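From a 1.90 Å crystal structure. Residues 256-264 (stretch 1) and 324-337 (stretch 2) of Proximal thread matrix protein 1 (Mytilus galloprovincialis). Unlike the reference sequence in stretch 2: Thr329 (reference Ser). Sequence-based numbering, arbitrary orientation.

Stretch 1 (256-264) AFVFDASSS
Stretch 2, residues 324-337: AIDKVTPSIIGQTA

A strand that runs out into a loop often changes its means of attachment on the way, from apolar side chains to main-chain hydrogen bonds. Residues 256-264 and 324-337 of Proximal thread matrix protein 1 illustrate this, burying 507 Å² between them, both sides summed. The two segments advance in the same sense: Phe257 lies nearest Ile325 (CA to CA 9.6 Å), Ala261 nearest Pro330 (4.7 Å) and Ser263 nearest Ile332 (4.9 Å), so the chains converge as the strand ends.

Stretch 1 is extended from Ala256 to Asp260. Ala256 and Val258 (chi1 t), though buried, make no contact with stretch 2. The CA-to-CB bond of Phe257 points toward it with chi1 m, and the wide separation there is bridged by two long side chains: Phe257 CE2 comes within 4.4 Å of CD1 of Ile325, an m,t rotamer in a helix. Phe259 starts from a CA-to-CB bond directed away, yet chi1 p and chi2 near 90° bring its ring back, with CZ 4.1 Å from CG1 of Val328 (chi1 t). Both rings meet their partners obliquely, and all four residues are buried, as suits apolar groups.

Asp260 (chi1 t) closes the strand. Its OD1 accepts a hydrogen bond from Ser262 N at 2.8 Å, bracing the turn that follows, while OD2 lies 3.3 Å from Thr336 CG2 and is hydrogen-bonded elsewhere in the structure.

At Ala261 (phi/psi -126/22) the main chain takes over. Its small CB faces stretch 2, and the close approach of the backbones lets Ser331 N donate to Ala261 O at 2.7 Å and 164°. Stretch 2 is extended here, Pro330 and Ser331 both having phi near -80° and psi near 160°.

Ser262 (-62/153, chi1 t) packs its CB 3.2 Å from Gln335 O. Its OG accepts from Ser264 N at 2.9 Å, and the same OG is 3.3 Å from Gly334 CA.

Ser263 (-67/-14, chi1 p) provides the second strong link, its N donating to Ile333 O at 3.0 Å and 169°. Its OG adds a weak hydrogen bond to Ile332 O at 3.5 Å. Gly334 fits this crowded spot: a CB there would sit only 3.2 Å from Ser263 OG. Stretch 2 is braced similarly, Ile333 N donating to Ser331 OG (chi1 t) at 3.0 Å, while the CA-to-CB bonds of Ile332 and Ile333 point away. Ser264 (-69/-25) ends the segment with little contact.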

# COMPACT_ATOMS: atom_id res chain seq x y z
N ALA A 256 -17.12 0.13 3.10
CA ALA A 256 -18.00 1.24 2.76
C ALA A 256 -17.88 1.66 1.30
O ALA A 256 -16.79 2.02 0.83
CB ALA A 256 -17.74 2.42 3.69
N PHE A 257 -19.01 1.62 0.59
CA PHE A 257 -19.10 2.23 -0.73
C PHE A 257 -19.38 3.71 -0.54
O PHE A 257 -20.34 4.08 0.11
CB PHE A 257 -20.23 1.64 -1.56
CG PHE A 257 -20.02 0.20 -1.94
CD1 PHE A 257 -19.07 -0.14 -2.87
CD2 PHE A 257 -20.79 -0.79 -1.36
CE1 PHE A 257 -18.89 -1.47 -3.22
CE2 PHE A 257 -20.62 -2.12 -1.71
CZ PHE A 257 -19.66 -2.46 -2.64
N VAL A 258 -18.52 4.54 -1.11
CA VAL A 258 -18.71 5.98 -1.04
C VAL A 258 -18.84 6.43 -2.48
O VAL A 258 -17.84 6.49 -3.21
CB VAL A 258 -17.51 6.66 -0.39
CG1 VAL A 258 -17.70 8.17 -0.36
CG2 VAL A 258 -17.30 6.10 1.03
N PHE A 259 -20.07 6.68 -2.91
CA PHE A 259 -20.28 6.94 -4.32
C PHE A 259 -21.12 8.16 -4.72
O PHE A 259 -21.98 8.64 -4.00
CB PHE A 259 -20.78 5.69 -5.04
CG PHE A 259 -22.17 5.27 -4.69
CD1 PHE A 259 -23.26 5.75 -5.41
CD2 PHE A 259 -22.39 4.30 -3.71
CE1 PHE A 259 -24.55 5.32 -5.11
CE2 PHE A 259 -23.67 3.87 -3.41
CZ PHE A 259 -24.76 4.38 -4.11
N ASP A 260 -20.77 8.62 -5.92
CA ASP A 260 -21.31 9.77 -6.59
C ASP A 260 -22.80 9.56 -6.87
O ASP A 260 -23.19 8.55 -7.45
CB ASP A 260 -20.52 9.91 -7.90
CG ASP A 260 -20.89 11.13 -8.71
OD1 ASP A 260 -21.87 11.84 -8.41
OD2 ASP A 260 -20.14 11.35 -9.70
N ALA A 261 -23.61 10.51 -6.42
CA ALA A 261 -25.06 10.48 -6.68
C ALA A 261 -25.54 11.76 -7.34
O ALA A 261 -26.72 12.09 -7.28
CB ALA A 261 -25.83 10.21 -5.39
N SER A 262 -24.60 12.47 -7.97
CA SER A 262 -24.87 13.68 -8.74
C SER A 262 -25.77 13.43 -9.95
O SER A 262 -25.80 12.34 -10.52
CB SER A 262 -23.53 14.25 -9.25
OG SER A 262 -23.74 15.17 -10.31
N SER A 263 -26.49 14.47 -10.35
CA SER A 263 -27.39 14.40 -11.49
C SER A 263 -26.60 14.22 -12.77
O SER A 263 -27.16 13.88 -13.81
CB SER A 263 -28.21 15.69 -11.59
OG SER A 263 -27.34 16.79 -11.79
N SER A 264 -25.30 14.45 -12.70
CA SER A 264 -24.44 14.34 -13.86
C SER A 264 -24.30 12.90 -14.33
O SER A 264 -24.00 12.66 -15.50
CB SER A 264 -23.04 14.89 -13.54
OG SER A 264 -22.24 13.90 -12.91
N ALA A 324 -30.92 -2.62 -0.70
CA ALA A 324 -30.72 -1.28 -0.14
C ALA A 324 -29.92 -0.41 -1.11
O ALA A 324 -30.23 0.78 -1.29
CB ALA A 324 -30.02 -1.36 1.21
N ILE A 325 -28.91 -1.00 -1.74
CA ILE A 325 -28.13 -0.27 -2.74
C ILE A 325 -29.04 0.21 -3.87
O ILE A 325 -28.95 1.36 -4.33
CB ILE A 325 -27.01 -1.17 -3.30
CG1 ILE A 325 -25.88 -1.28 -2.26
CG2 ILE A 325 -26.47 -0.61 -4.60
CD1 ILE A 325 -24.93 -2.39 -2.51
N ASP A 326 -29.96 -0.65 -4.29
CA ASP A 326 -30.84 -0.35 -5.42
C ASP A 326 -31.86 0.75 -5.15
O ASP A 326 -32.31 1.43 -6.08
CB ASP A 326 -31.54 -1.62 -5.86
CG ASP A 326 -30.81 -2.32 -6.99
OD1 ASP A 326 -29.99 -1.67 -7.66
OD2 ASP A 326 -31.03 -3.53 -7.18
N LYS A 327 -32.24 0.92 -3.89
CA LYS A 327 -33.19 1.96 -3.49
C LYS A 327 -32.59 3.36 -3.45
O LYS A 327 -33.32 4.35 -3.37
CB LYS A 327 -33.78 1.62 -2.12
CG LYS A 327 -34.87 0.57 -2.14
CD LYS A 327 -35.51 0.38 -0.76
CE LYS A 327 -35.88 -1.08 -0.52
NZ LYS A 327 -36.35 -1.33 0.87
N VAL A 328 -31.27 3.47 -3.49
CA VAL A 328 -30.63 4.78 -3.38
C VAL A 328 -30.94 5.66 -4.59
O VAL A 328 -30.76 5.24 -5.73
CB VAL A 328 -29.11 4.64 -3.17
CG1 VAL A 328 -28.41 5.99 -3.23
CG2 VAL A 328 -28.85 3.98 -1.84
N THR A 329 -31.43 6.87 -4.33
CA THR A 329 -31.87 7.79 -5.38
C THR A 329 -30.82 8.86 -5.65
O THR A 329 -30.14 9.32 -4.73
CB THR A 329 -33.18 8.51 -4.98
OG1 THR A 329 -32.94 9.32 -3.81
CG2 THR A 329 -34.28 7.51 -4.68
N PRO A 330 -30.67 9.27 -6.91
CA PRO A 330 -29.68 10.31 -7.19
C PRO A 330 -30.20 11.70 -6.85
O PRO A 330 -31.40 11.91 -6.74
CB PRO A 330 -29.43 10.17 -8.69
CG PRO A 330 -30.68 9.53 -9.23
CD PRO A 330 -31.30 8.73 -8.13
N SER A 331 -29.28 12.64 -6.69
CA SER A 331 -29.61 14.02 -6.42
C SER A 331 -29.94 14.74 -7.72
O SER A 331 -29.56 14.30 -8.80
CB SER A 331 -28.43 14.69 -5.73
OG SER A 331 -28.67 16.06 -5.51
N ILE A 332 -30.63 15.87 -7.63
CA ILE A 332 -30.83 16.69 -8.82
C ILE A 332 -29.72 17.74 -8.95
O ILE A 332 -29.69 18.51 -9.91
CB ILE A 332 -32.24 17.34 -8.85
CG1 ILE A 332 -32.47 18.21 -7.61
CG2 ILE A 332 -33.31 16.26 -8.92
CD1 ILE A 332 -33.78 18.97 -7.65
N ILE A 333 -28.79 17.75 -8.00
CA ILE A 333 -27.66 18.68 -8.03
C ILE A 333 -26.49 18.04 -8.76
O ILE A 333 -26.18 16.87 -8.54
CB ILE A 333 -27.17 19.03 -6.61
CG1 ILE A 333 -28.36 19.38 -5.70
CG2 ILE A 333 -26.14 20.16 -6.65
CD1 ILE A 333 -29.11 20.61 -6.14
N GLY A 334 -25.84 18.82 -9.61
CA GLY A 334 -24.67 18.35 -10.33
C GLY A 334 -23.38 18.88 -9.72
O GLY A 334 -22.70 19.73 -10.29
N GLN A 335 -23.08 18.41 -8.51
CA GLN A 335 -21.81 18.64 -7.85
C GLN A 335 -21.36 17.29 -7.34
O GLN A 335 -22.16 16.36 -7.24
CB GLN A 335 -21.98 19.60 -6.66
CG GLN A 335 -22.14 21.05 -7.03
CD GLN A 335 -22.32 21.91 -5.80
OE1 GLN A 335 -21.58 21.79 -4.81
NE2 GLN A 335 -23.33 22.78 -5.84
N THR A 336 -20.07 17.17 -7.01
CA THR A 336 -19.52 15.94 -6.46
C THR A 336 -18.61 16.25 -5.26
O THR A 336 -17.43 16.58 -5.42
CB THR A 336 -18.72 15.13 -7.53
OG1 THR A 336 -18.01 16.03 -8.40
CG2 THR A 336 -19.65 14.29 -8.39
N ALA A 337 -19.15 16.13 -4.07
CA ALA A 337 -18.41 16.41 -2.85
C ALA A 337 -17.68 15.16 -2.35
O ALA A 337 -18.10 14.53 -1.37
CB ALA A 337 -19.36 16.93 -1.78